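Tyrosyl-tRNA synthetase (Archaeoglobus fulgidus, PDB 2CYB) catalyses the ATP-dependent activation of tyrosine and its transfer to the acceptor end of tRNA(Tyr), working as a homodimer. Local coordinates at residues A71-H74 against A75-E79. Residues are numbered along the deposited sequence; the frame is centred on the assembly and turned at random.
Sequences ADIH and AYLNE. With TYR (tyrosine), chain C.
His74 and Asn78 meet through the backbone of a short helix, residues 72-77, that follows strand 65-70 of the Rossmann fold and puts its first turn against the bound tyrosine. Asn78 N donates to His74 O at 2.9 Å, a bent bond with an N-H...O angle of 136°. At the start of the helix Ala75 N reaches O of the N-cap residue Ala71 at 3.1 Å; between the two, Leu77 N is bonded to Ile73 O. Ile73 CG2 lies 4.3 Å from Leu77 CG, on a flank that packs on Leu126 of the second subunit.

The CB of His74 lies beside Ala75 N, and with CG anti to the carbonyl carbon (chi1 -80°) the ring is carried to the substrate. From CG, 3.8 Å from ligand CE1, through ND1 and CD2 to CE1 and NE2, every ring atom lies within contact of the same ligand carbon, which sits 3.5 Å above the imidazole plane over its centre, the tyrosine ring standing steeply on the imidazole, not parallel to it. Ala71 CB touches the substrate ring too, 3.7 Å from ligand CD1. Tyr158 meets the imidazole edge-to-face, while Asp165, which itself binds the substrate, also touches the imidazole. Replacing His74 with an alanine is likely to leave ligand CE1 without its flat support and to open a gap beside Asp165 and Tyr158.

Beyond Asn78, Glu79 takes positive phi and closes the helix in a Schellman motif, its N bonded to Tyr76 O and Lys80 N bonded back to Ala75 O; its carboxylate forms salt bridges with Arg146 and Arg147. The chemistry thus divides: main-chain bonds hold the turn, whereas Ala71 and His74 offer the tyrosine ring an apolar methyl and a flat aromatic face, the pocket's polar grip coming from other residues.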
loop_
_atom_site.group_PDB
_atom_site.type_symbol
_atom_site.label_atom_id
_atom_site.label_comp_id
_atom_site.label_asym_id
_atom_site.label_seq_id
_atom_site.Cartn_x
_atom_site.Cartn_y
_atom_site.Cartn_z
ATOM N N ALA A 71 12.476 -11.762 5.701
ATOM C CA ALA A 71 11.433 -10.944 5.095
ATOM C C ALA A 71 11.583 -10.744 3.598
ATOM O O ALA A 71 11.928 -9.655 3.147
ATOM C CB ALA A 71 11.384 -9.576 5.810
ATOM N N ASP A 72 11.290 -11.782 2.815
ATOM C CA ASP A 72 11.439 -11.694 1.372
ATOM C C ASP A 72 10.509 -10.695 0.692
ATOM O O ASP A 72 10.917 -10.018 -0.240
ATOM C CB ASP A 72 11.282 -13.081 0.717
ATOM C CG ASP A 72 10.005 -13.798 1.132
ATOM O OD1 ASP A 72 9.672 -14.809 0.478
ATOM O OD2 ASP A 72 9.343 -13.381 2.107
ATOM N N ILE A 73 9.263 -10.610 1.146
ATOM C CA ILE A 73 8.334 -9.655 0.550
ATOM C C ILE A 73 8.813 -8.232 0.864
ATOM O O ILE A 73 8.766 -7.359 0.004
ATOM C CB ILE A 73 6.913 -9.838 1.095
ATOM C CG1 ILE A 73 6.427 -11.265 0.807
ATOM C CG2 ILE A 73 5.978 -8.814 0.465
ATOM C CD1 ILE A 73 6.450 -11.641 -0.646
ATOM N N HIS A 74 9.279 -8.005 2.090
ATOM C CA HIS A 74 9.782 -6.679 2.449
ATOM C C HIS A 74 10.951 -6.278 1.551
ATOM O O HIS A 74 11.034 -5.130 1.093
ATOM C CB HIS A 74 10.219 -6.634 3.915
ATOM C CG HIS A 74 9.082 -6.465 4.869
ATOM N ND1 HIS A 74 8.283 -7.515 5.268
ATOM C CD2 HIS A 74 8.576 -5.357 5.463
ATOM C CE1 HIS A 74 7.335 -7.061 6.070
ATOM N NE2 HIS A 74 7.489 -5.756 6.204
ATOM N N ALA A 75 11.847 -7.228 1.301
ATOM C CA ALA A 75 13.001 -6.993 0.441
ATOM C C ALA A 75 12.507 -6.594 -0.950
ATOM O O ALA A 75 13.067 -5.707 -1.599
ATOM C CB ALA A 75 13.859 -8.259 0.360
ATOM N N TYR A 76 11.444 -7.246 -1.402
ATOM C CA TYR A 76 10.894 -6.935 -2.710
ATOM C C TYR A 76 10.336 -5.514 -2.725
ATOM O O TYR A 76 10.590 -4.744 -3.649
ATOM C CB TYR A 76 9.772 -7.901 -3.064
ATOM C CG TYR A 76 9.162 -7.614 -4.412
ATOM C CD1 TYR A 76 9.782 -8.049 -5.582
ATOM C CD2 TYR A 76 7.981 -6.890 -4.521
ATOM C CE1 TYR A 76 9.232 -7.771 -6.830
ATOM C CE2 TYR A 76 7.421 -6.603 -5.758
ATOM C CZ TYR A 76 8.053 -7.051 -6.909
ATOM O OH TYR A 76 7.498 -6.796 -8.137
ATOM N N LEU A 77 9.558 -5.184 -1.703
ATOM C CA LEU A 77 8.945 -3.862 -1.599
ATOM C C LEU A 77 9.979 -2.753 -1.500
ATOM O O LEU A 77 9.721 -1.610 -1.893
ATOM C CB LEU A 77 8.069 -3.789 -0.357
ATOM C CG LEU A 77 6.862 -4.710 -0.252
ATOM C CD1 LEU A 77 6.224 -4.495 1.121
ATOM C CD2 LEU A 77 5.875 -4.405 -1.382
ATOM N N ASN A 78 11.136 -3.092 -0.948
ATOM C CA ASN A 78 12.207 -2.113 -0.755
ATOM C C ASN A 78 13.227 -2.163 -1.893
ATOM O O ASN A 78 14.400 -1.829 -1.711
ATOM C CB ASN A 78 12.892 -2.357 0.600
ATOM C CG ASN A 78 13.479 -1.079 1.210
ATOM O OD1 ASN A 78 14.122 -1.118 2.264
ATOM N ND2 ASN A 78 13.258 0.051 0.550
ATOM N N GLU A 79 12.760 -2.609 -3.057
ATOM C CA GLU A 79 13.561 -2.672 -4.283
ATOM C C GLU A 79 14.882 -3.446 -4.217
ATOM O O GLU A 79 15.907 -2.988 -4.741
ATOM C CB GLU A 79 13.835 -1.243 -4.762
ATOM C CG GLU A 79 12.646 -0.299 -4.595
ATOM C CD GLU A 79 12.947 1.116 -5.067
ATOM O OE1 GLU A 79 12.934 1.357 -6.293
ATOM O OE2 GLU A 79 13.209 1.986 -4.209
HETATM N N TYR C . 12.858 -3.226 8.533
HETATM C CA TYR C . 13.951 -4.179 8.846
HETATM C C TYR C . 15.299 -3.645 8.367
HETATM O O TYR C . 16.305 -4.347 8.565
HETATM C CB TYR C . 13.644 -5.534 8.202
HETATM C CG TYR C . 12.376 -6.138 8.756
HETATM C CD1 TYR C . 11.314 -6.491 7.922
HETATM C CD2 TYR C . 12.241 -6.352 10.134
HETATM C CE1 TYR C . 10.140 -7.053 8.452
HETATM C CE2 TYR C . 11.090 -6.903 10.668
HETATM C CZ TYR C . 10.042 -7.254 9.826
HETATM O OH TYR C . 8.916 -7.819 10.369
HETATM O OXT TYR C . 15.333 -2.526 7.815
#